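Putative malic enzyme ((S)-malate:NAD+ oxidoreductase (decarboxylating)) (Streptococcus pyogenes, PDB 2A9F) probably catalyses the NAD-dependent oxidative decarboxylation of malate with the help of a divalent metal ion. Local coordinates at residues K95-V105 and N321-R330; E343-I352 and V375-V383. All coordinates share one frame; numbering follows the deposited sequence.

Following the chain from its N terminus, helix 85-102 comes first, in the malic enzyme N-terminal region, and 215 residues separate K95-V105 from N321-R330, which packs against it in contact 1. The long loop so closed holds the six-stranded mixed sheet of the NAD-binding region, so contact 1 ties the two family regions together. Contact 2 follows in series, a much shorter loop within the NAD-binding region, where helix 342-354 meets helix 373-379 and the turn after it. The two loops neither nest nor cross. Their centres lie about 14 Å apart, and they touch directly: G327 and R330 of contact 1 pack on V375 and A376 of contact 2.

Contact 1 of 2, residues K95-V105 and N321-R330; sequences KAALFKAFAGV and NVLAFPGIFR
The F325 ring is covered on one face by the aliphatic end of K95, whose CE lies 3.8 Å from the ring centroid in a CH-pi contact over the face, and L98 CD1 reaches the edge near the ring plane. F99 completes an aromatic cluster. F325 CD1 sits over one face of the F99 ring, with the two planes inclined at 48°, while the F99 edge is directed toward the F329 face in an offset edge-to-face pair with centroids 5.5 Å apart. The K95 chain, with CG anti to the backbone N but a bend at chi2 (77°), runs out across F325. K95 is the predicted proton acceptor, and its NZ forms a salt bridge with D162 and a weak hydrogen bond with Y40 of the second subunit. The contact thus joins helix 85-102 of the malic enzyme N-terminal region to helix 325-335 of the NAD-binding region beside the magnesium site, the two short axes crossing at -66°. Farther along, P326 CB packs against F102 CB at 4.0 Å and A103 CB at 3.9 Å. R330, bent at chi2 and chi3, brings NH2 to 2.8 Å from G104 O, with V105 CG2 over one face of the guanidinium. N66 accepts a hydrogen bond from the same NH2, and D334 forms a salt bridge with NH1.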
loop_
_atom_site.group_PDB
_atom_site.type_symbol
_atom_site.label_atom_id
_atom_site.label_comp_id
_atom_site.label_asym_id
_atom_site.label_seq_id
_atom_site.Cartn_x
_atom_site.Cartn_y
_atom_site.Cartn_z
ATOM N N LYS A 95 -3.325 0.938 13.596
ATOM C CA LYS A 95 -1.908 0.884 13.867
ATOM C C LYS A 95 -1.189 1.942 13.030
ATOM O O LYS A 95 -0.267 2.597 13.516
ATOM C CB LYS A 95 -1.372 -0.507 13.526
ATOM C CG LYS A 95 0.030 -0.786 14.052
ATOM C CD LYS A 95 0.013 -1.079 15.541
ATOM C CE LYS A 95 1.315 -1.732 15.994
ATOM N NZ LYS A 95 1.098 -2.418 17.304
ATOM N N ALA A 96 -1.612 2.098 11.776
ATOM C CA ALA A 96 -1.001 3.076 10.884
ATOM C C ALA A 96 -1.329 4.506 11.294
ATOM O O ALA A 96 -0.542 5.429 11.049
ATOM C CB ALA A 96 -1.432 2.833 9.431
ATOM N N ALA A 97 -2.477 4.712 11.918
ATOM C CA ALA A 97 -2.814 6.070 12.334
ATOM C C ALA A 97 -1.899 6.483 13.500
ATOM O O ALA A 97 -1.638 7.685 13.705
ATOM C CB ALA A 97 -4.284 6.166 12.740
ATOM N N LEU A 98 -1.405 5.495 14.251
ATOM C CA LEU A 98 -0.515 5.784 15.354
ATOM C C LEU A 98 0.835 6.172 14.801
ATOM O O LEU A 98 1.462 7.128 15.276
ATOM C CB LEU A 98 -0.372 4.576 16.273
ATOM C CG LEU A 98 -1.690 4.131 16.923
ATOM C CD1 LEU A 98 -1.403 3.052 17.935
ATOM C CD2 LEU A 98 -2.387 5.312 17.592
ATOM N N PHE A 99 1.274 5.435 13.782
ATOM C CA PHE A 99 2.559 5.680 13.133
ATOM C C PHE A 99 2.664 7.147 12.725
ATOM O O PHE A 99 3.725 7.762 12.812
ATOM C CB PHE A 99 2.682 4.818 11.880
ATOM C CG PHE A 99 3.504 3.575 12.056
ATOM C CD1 PHE A 99 2.895 2.327 12.127
ATOM C CD2 PHE A 99 4.889 3.650 12.131
ATOM C CE1 PHE A 99 3.658 1.161 12.272
ATOM C CE2 PHE A 99 5.662 2.498 12.279
ATOM C CZ PHE A 99 5.041 1.243 12.350
ATOM N N LYS A 100 1.549 7.701 12.272
ATOM C CA LYS A 100 1.526 9.079 11.849
ATOM C C LYS A 100 1.338 10.041 13.012
ATOM O O LYS A 100 1.997 11.074 13.062
ATOM C CB LYS A 100 0.410 9.312 10.822
ATOM C CG LYS A 100 0.488 10.684 10.136
ATOM C CD LYS A 100 1.790 10.798 9.328
ATOM C CE LYS A 100 1.935 12.135 8.600
ATOM N NZ LYS A 100 0.868 12.404 7.595
ATOM N N ALA A 101 0.443 9.718 13.942
ATOM C CA ALA A 101 0.184 10.617 15.069
ATOM C C ALA A 101 1.343 10.774 16.082
ATOM O O ALA A 101 1.663 11.882 16.503
ATOM C CB ALA A 101 -1.089 10.184 15.782
ATOM N N PHE A 102 1.981 9.675 16.461
ATOM C CA PHE A 102 3.081 9.733 17.418
ATOM C C PHE A 102 4.439 10.085 16.814
ATOM O O PHE A 102 5.270 10.719 17.448
ATOM C CB PHE A 102 3.149 8.412 18.183
ATOM C CG PHE A 102 1.995 8.212 19.123
ATOM C CD1 PHE A 102 1.907 7.080 19.912
ATOM C CD2 PHE A 102 0.994 9.172 19.223
ATOM C CE1 PHE A 102 0.841 6.902 20.792
ATOM C CE2 PHE A 102 -0.070 9.000 20.096
ATOM C CZ PHE A 102 -0.143 7.856 20.884
ATOM N N ALA A 103 4.669 9.669 15.583
ATOM C CA ALA A 103 5.926 9.964 14.914
ATOM C C ALA A 103 5.440 10.527 13.602
ATOM O O ALA A 103 4.242 10.552 13.377
ATOM C CB ALA A 103 6.710 8.681 14.713
ATOM N N GLY A 104 6.305 10.990 12.723
ATOM C CA GLY A 104 5.763 11.524 11.476
ATOM C C GLY A 104 5.755 10.498 10.355
ATOM O O GLY A 104 5.921 10.838 9.182
ATOM N N VAL A 105 5.541 9.238 10.718
ATOM C CA VAL A 105 5.585 8.148 9.757
ATOM C C VAL A 105 4.314 7.887 8.968
ATOM O O VAL A 105 3.233 7.773 9.533
ATOM C CB VAL A 105 5.986 6.822 10.457
ATOM C CG1 VAL A 105 6.337 5.739 9.404
ATOM C CG2 VAL A 105 7.148 7.075 11.417
ATOM N N ASN A 321 3.424 -1.662 23.525
ATOM C CA ASN A 321 4.074 -1.509 22.230
ATOM C C ASN A 321 4.244 -0.072 21.777
ATOM O O ASN A 321 5.286 0.314 21.249
ATOM C CB ASN A 321 3.249 -2.237 21.168
ATOM C CG ASN A 321 4.015 -3.333 20.508
ATOM O OD1 ASN A 321 5.128 -3.105 20.030
ATOM N ND2 ASN A 321 3.441 -4.543 20.474
ATOM N N VAL A 322 3.197 0.704 21.982
ATOM C CA VAL A 322 3.154 2.086 21.555
ATOM C C VAL A 322 4.414 2.932 21.756
ATOM O O VAL A 322 4.817 3.653 20.852
ATOM C CB VAL A 322 1.946 2.756 22.183
ATOM C CG1 VAL A 322 1.786 4.126 21.632
ATOM C CG2 VAL A 322 0.712 1.928 21.885
ATOM N N LEU A 323 5.044 2.831 22.920
ATOM C CA LEU A 323 6.265 3.594 23.207
ATOM C C LEU A 323 7.475 3.157 22.388
ATOM O O LEU A 323 8.561 3.696 22.571
ATOM C CB LEU A 323 6.640 3.444 24.676
ATOM C CG LEU A 323 5.547 3.793 25.669
ATOM C CD1 LEU A 323 5.877 3.182 27.014
ATOM C CD2 LEU A 323 5.421 5.301 25.751
ATOM N N ALA A 324 7.306 2.182 21.497
ATOM C CA ALA A 324 8.445 1.709 20.730
ATOM C C ALA A 324 8.374 1.749 19.212
ATOM O O ALA A 324 9.273 2.291 18.576
ATOM C CB ALA A 324 8.825 0.294 21.186
ATOM N N PHE A 325 7.332 1.185 18.610
ATOM C CA PHE A 325 7.302 1.165 17.149
ATOM C C PHE A 325 7.326 2.502 16.428
ATOM O O PHE A 325 7.797 2.588 15.297
ATOM C CB PHE A 325 6.162 0.268 16.623
ATOM C CG PHE A 325 4.775 0.757 16.927
ATOM C CD1 PHE A 325 4.171 1.727 16.123
ATOM C CD2 PHE A 325 4.037 0.183 17.962
ATOM C CE1 PHE A 325 2.844 2.106 16.349
ATOM C CE2 PHE A 325 2.717 0.552 18.192
ATOM C CZ PHE A 325 2.117 1.512 17.387
ATOM N N PRO A 326 6.825 3.566 17.059
ATOM C CA PRO A 326 6.881 4.827 16.327
ATOM C C PRO A 326 8.319 5.328 16.193
ATOM O O PRO A 326 8.832 5.496 15.087
ATOM C CB PRO A 326 6.017 5.756 17.174
ATOM C CG PRO A 326 5.009 4.842 17.737
ATOM C CD PRO A 326 5.838 3.642 18.144
ATOM N N GLY A 327 8.966 5.546 17.330
ATOM C CA GLY A 327 10.335 6.047 17.333
ATOM C C GLY A 327 11.368 5.236 16.572
ATOM O O GLY A 327 12.232 5.806 15.892
ATOM N N ILE A 328 11.272 3.910 16.674
ATOM C CA ILE A 328 12.212 3.016 16.014
ATOM C C ILE A 328 12.217 3.143 14.499
ATOM O O ILE A 328 13.284 3.121 13.876
ATOM C CB ILE A 328 11.931 1.551 16.387
ATOM C CG1 ILE A 328 11.898 1.408 17.907
ATOM C CG2 ILE A 328 13.020 0.641 15.809
ATOM C CD1 ILE A 328 11.569 0.029 18.357
ATOM N N PHE A 329 11.038 3.256 13.893
ATOM C CA PHE A 329 10.995 3.408 12.443
ATOM C C PHE A 329 11.319 4.840 12.056
ATOM O O PHE A 329 11.915 5.079 11.002
ATOM C CB PHE A 329 9.631 3.037 11.858
ATOM C CG PHE A 329 9.425 1.562 11.679
ATOM C CD1 PHE A 329 8.782 0.810 12.657
ATOM C CD2 PHE A 329 9.850 0.928 10.518
ATOM C CE1 PHE A 329 8.560 -0.538 12.480
ATOM C CE2 PHE A 329 9.633 -0.428 10.331
ATOM C CZ PHE A 329 8.985 -1.160 11.318
ATOM N N ARG A 330 10.924 5.796 12.895
ATOM C CA ARG A 330 11.214 7.192 12.580
ATOM C C ARG A 330 12.736 7.321 12.555
ATOM O O ARG A 330 13.296 7.912 11.629
ATOM C CB ARG A 330 10.597 8.145 13.617
ATOM C CG ARG A 330 11.176 9.571 13.580
ATOM C CD ARG A 330 11.332 10.091 12.150
ATOM N NE ARG A 330 10.049 10.363 11.514
ATOM C CZ ARG A 330 9.856 10.360 10.199
ATOM N NH1 ARG A 330 10.857 10.096 9.390
ATOM N NH2 ARG A 330 8.664 10.629 9.700
#

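Contact 2 of 2, residues E343-I352 and V375-V383; sequences EMQIAAAKGI and VAEIVAKSV
Helices 343-352 and 375-379 run roughly antiparallel, their N-to-C directions 144° apart and their short axes approaching to 7.6 Å. The CA atoms of G351 and V375 are 4.7 Å apart, and the register continues through A347 with I378 to M344 with V379. Small residues allow this closeness: A347 directs its CB toward the other segment, and G351 brings bare backbone to I378, whose CG1 meets the G351 CA and whose CG2 meets the A347 carbonyl oxygen. A347 CB also meets I378 CG2 at 3.7 Å. Both helices belong to the NAD-binding region of the malic enzyme, where A348 and I352 of helix 342-354 also rest on helix 162-180, and A348 touches I328 of helix 325-335. On this side of the interface A348 CB touches two valines of the other helix, 4.0 Å from V375 CG1 and 4.1 Å from V379 CG2. The I352 and V375 side chains run alongside each other in a common direction, I352 CG1 3.6 Å from V375 CG2. At the other end M344 crosses V379 at about a right angle; a bend at chi3 (62°) turns its CE toward V379 CG1, at 3.8 Å. Past the helix end at V379 the chain runs on without helical geometry, and S382, with OG anti to its backbone nitrogen (chi1 159°), donates a weak hydrogen bond of 3.3 Å from OG to E343 O. That carbonyl also accepts the helical bond from A347 N.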
loop_
_atom_site.group_PDB
_atom_site.type_symbol
_atom_site.label_atom_id
_atom_site.label_comp_id
_atom_site.label_asym_id
_atom_site.label_seq_id
_atom_site.Cartn_x
_atom_site.Cartn_y
_atom_site.Cartn_z
ATOM N N GLU A 343 21.372 -3.510 18.559
ATOM C CA GLU A 343 21.836 -2.374 19.356
ATOM C C GLU A 343 20.843 -1.221 19.197
ATOM O O GLU A 343 20.600 -0.465 20.143
ATOM C CB GLU A 343 23.243 -1.931 18.934
ATOM C CG GLU A 343 23.694 -2.373 17.543
ATOM C CD GLU A 343 24.190 -3.814 17.507
ATOM O OE1 GLU A 343 25.083 -4.160 18.316
ATOM O OE2 GLU A 343 23.695 -4.598 16.663
ATOM N N MET A 344 20.269 -1.105 17.997
ATOM C CA MET A 344 19.267 -0.078 17.695
ATOM C C MET A 344 18.044 -0.257 18.598
ATOM O O MET A 344 17.448 0.722 19.058
ATOM C CB MET A 344 18.833 -0.160 16.220
ATOM C CG MET A 344 19.775 0.542 15.234
ATOM S SD MET A 344 19.502 0.107 13.513
ATOM C CE MET A 344 17.842 0.668 13.280
ATOM N N GLN A 345 17.670 -1.508 18.853
ATOM C CA GLN A 345 16.526 -1.800 19.708
ATOM C C GLN A 345 16.798 -1.457 21.169
ATOM O O GLN A 345 15.885 -1.006 21.877
ATOM C CB GLN A 345 16.134 -3.267 19.574
ATOM C CG GLN A 345 15.727 -3.634 18.164
ATOM C CD GLN A 345 15.381 -5.089 18.012
ATOM O OE1 GLN A 345 14.644 -5.658 18.823
ATOM N NE2 GLN A 345 15.897 -5.704 16.958
ATOM N N ILE A 346 18.037 -1.659 21.631
ATOM C CA ILE A 346 18.380 -1.334 23.020
ATOM C C ILE A 346 18.426 0.184 23.103
ATOM O O ILE A 346 18.027 0.791 24.111
ATOM C CB ILE A 346 19.758 -1.927 23.447
ATOM C CG1 ILE A 346 19.686 -3.458 23.478
ATOM C CG2 ILE A 346 20.146 -1.431 24.844
ATOM C CD1 ILE A 346 21.001 -4.124 23.835
ATOM N N ALA A 347 18.904 0.791 22.021
ATOM C CA ALA A 347 18.986 2.243 21.926
ATOM C C ALA A 347 17.591 2.771 22.232
ATOM O O ALA A 347 17.420 3.665 23.064
ATOM C CB ALA A 347 19.413 2.652 20.529
ATOM N N ALA A 348 16.593 2.186 21.575
ATOM C CA ALA A 348 15.207 2.583 21.779
ATOM C C ALA A 348 14.812 2.439 23.241
ATOM O O ALA A 348 14.106 3.285 23.786
ATOM C CB ALA A 348 14.283 1.741 20.899
ATOM N N ALA A 349 15.277 1.371 23.879
ATOM C CA ALA A 349 14.952 1.123 25.280
ATOM C C ALA A 349 15.499 2.183 26.221
ATOM O O ALA A 349 14.835 2.562 27.184
ATOM C CB ALA A 349 15.458 -0.245 25.698
ATOM N N LYS A 350 16.711 2.656 25.962
ATOM C CA LYS A 350 17.288 3.690 26.820
ATOM C C LYS A 350 16.521 4.990 26.626
ATOM O O LYS A 350 16.155 5.650 27.598
ATOM C CB LYS A 350 18.770 3.894 26.503
ATOM C CG LYS A 350 19.684 2.826 27.091
ATOM C CD LYS A 350 21.094 2.941 26.519
ATOM C CE LYS A 350 22.022 1.887 27.116
ATOM N NZ LYS A 350 23.373 1.919 26.497
ATOM N N GLY A 351 16.274 5.335 25.361
ATOM C CA GLY A 351 15.529 6.540 25.031
ATOM C C GLY A 351 14.224 6.523 25.794
ATOM O O GLY A 351 13.893 7.462 26.524
ATOM N N ILE A 352 13.478 5.439 25.641
ATOM C CA ILE A 352 12.222 5.307 26.355
ATOM C C ILE A 352 12.500 5.528 27.843
ATOM O O ILE A 352 11.757 6.237 28.530
ATOM C CB ILE A 352 11.613 3.895 26.145
ATOM C CG1 ILE A 352 11.080 3.763 24.724
ATOM C CG2 ILE A 352 10.515 3.630 27.163
ATOM C CD1 ILE A 352 10.163 2.562 24.538
ATOM N N VAL A 375 13.119 8.571 21.426
ATOM C CA VAL A 375 13.339 7.222 20.935
ATOM C C VAL A 375 14.046 7.223 19.598
ATOM O O VAL A 375 15.040 6.534 19.431
ATOM C CB VAL A 375 12.025 6.473 20.802
ATOM C CG1 VAL A 375 12.256 5.128 20.138
ATOM C CG2 VAL A 375 11.419 6.289 22.174
ATOM N N ALA A 376 13.538 7.998 18.646
ATOM C CA ALA A 376 14.163 8.077 17.325
ATOM C C ALA A 376 15.566 8.680 17.423
ATOM O O ALA A 376 16.452 8.360 16.620
ATOM C CB ALA A 376 13.310 8.916 16.392
ATOM N N GLU A 377 15.760 9.562 18.403
ATOM C CA GLU A 377 17.058 10.197 18.592
ATOM C C GLU A 377 18.068 9.118 18.931
ATOM O O GLU A 377 19.132 9.044 18.327
ATOM C CB GLU A 377 17.016 11.235 19.729
ATOM C CG GLU A 377 17.238 12.681 19.279
ATOM C CD GLU A 377 17.776 13.577 20.396
ATOM O OE1 GLU A 377 18.911 13.332 20.871
ATOM O OE2 GLU A 377 17.071 14.531 20.798
ATOM N N ILE A 378 17.714 8.269 19.890
ATOM C CA ILE A 378 18.607 7.200 20.312
ATOM C C ILE A 378 18.836 6.176 19.216
ATOM O O ILE A 378 19.961 5.745 19.016
ATOM C CB ILE A 378 18.070 6.457 21.556
ATOM C CG1 ILE A 378 17.259 7.408 22.437
ATOM C CG2 ILE A 378 19.232 5.911 22.363
ATOM C CD1 ILE A 378 18.010 8.657 22.875
ATOM N N VAL A 379 17.779 5.781 18.510
ATOM C CA VAL A 379 17.922 4.789 17.441
ATOM C C VAL A 379 18.971 5.268 16.449
ATOM O O VAL A 379 19.816 4.500 15.992
ATOM C CB VAL A 379 16.583 4.535 16.717
ATOM C CG1 VAL A 379 16.752 3.456 15.654
ATOM C CG2 VAL A 379 15.533 4.102 17.734
ATOM N N ALA A 380 18.907 6.544 16.105
ATOM C CA ALA A 380 19.904 7.123 15.218
ATOM C C ALA A 380 21.015 7.427 16.225
ATOM O O ALA A 380 20.727 7.643 17.400
ATOM C CB ALA A 380 19.363 8.410 14.579
ATOM N N LYS A 381 22.270 7.425 15.795
ATOM C CA LYS A 381 23.383 7.684 16.715
ATOM C C LYS A 381 23.800 6.408 17.441
ATOM O O LYS A 381 24.949 6.268 17.860
ATOM C CB LYS A 381 23.024 8.781 17.730
ATOM C CG LYS A 381 22.628 10.130 17.095
ATOM C CD LYS A 381 23.716 10.737 16.185
ATOM C CE LYS A 381 23.832 10.023 14.831
ATOM N NZ LYS A 381 24.639 10.780 13.820
ATOM N N SER A 382 22.866 5.478 17.595
ATOM C CA SER A 382 23.189 4.201 18.218
ATOM C C SER A 382 23.930 3.421 17.137
ATOM O O SER A 382 24.560 2.393 17.401
ATOM C CB SER A 382 21.918 3.456 18.606
ATOM O OG SER A 382 22.178 2.069 18.746
ATOM N N VAL A 383 23.828 3.935 15.912
ATOM C CA VAL A 383 24.476 3.361 14.738
ATOM C C VAL A 383 25.966 3.723 14.790
ATOM O O VAL A 383 26.675 3.630 13.784
ATOM C CB VAL A 383 23.862 3.939 13.426
ATOM C CG1 VAL A 383 24.437 3.221 12.204
ATOM C CG2 VAL A 383 22.333 3.824 13.465
#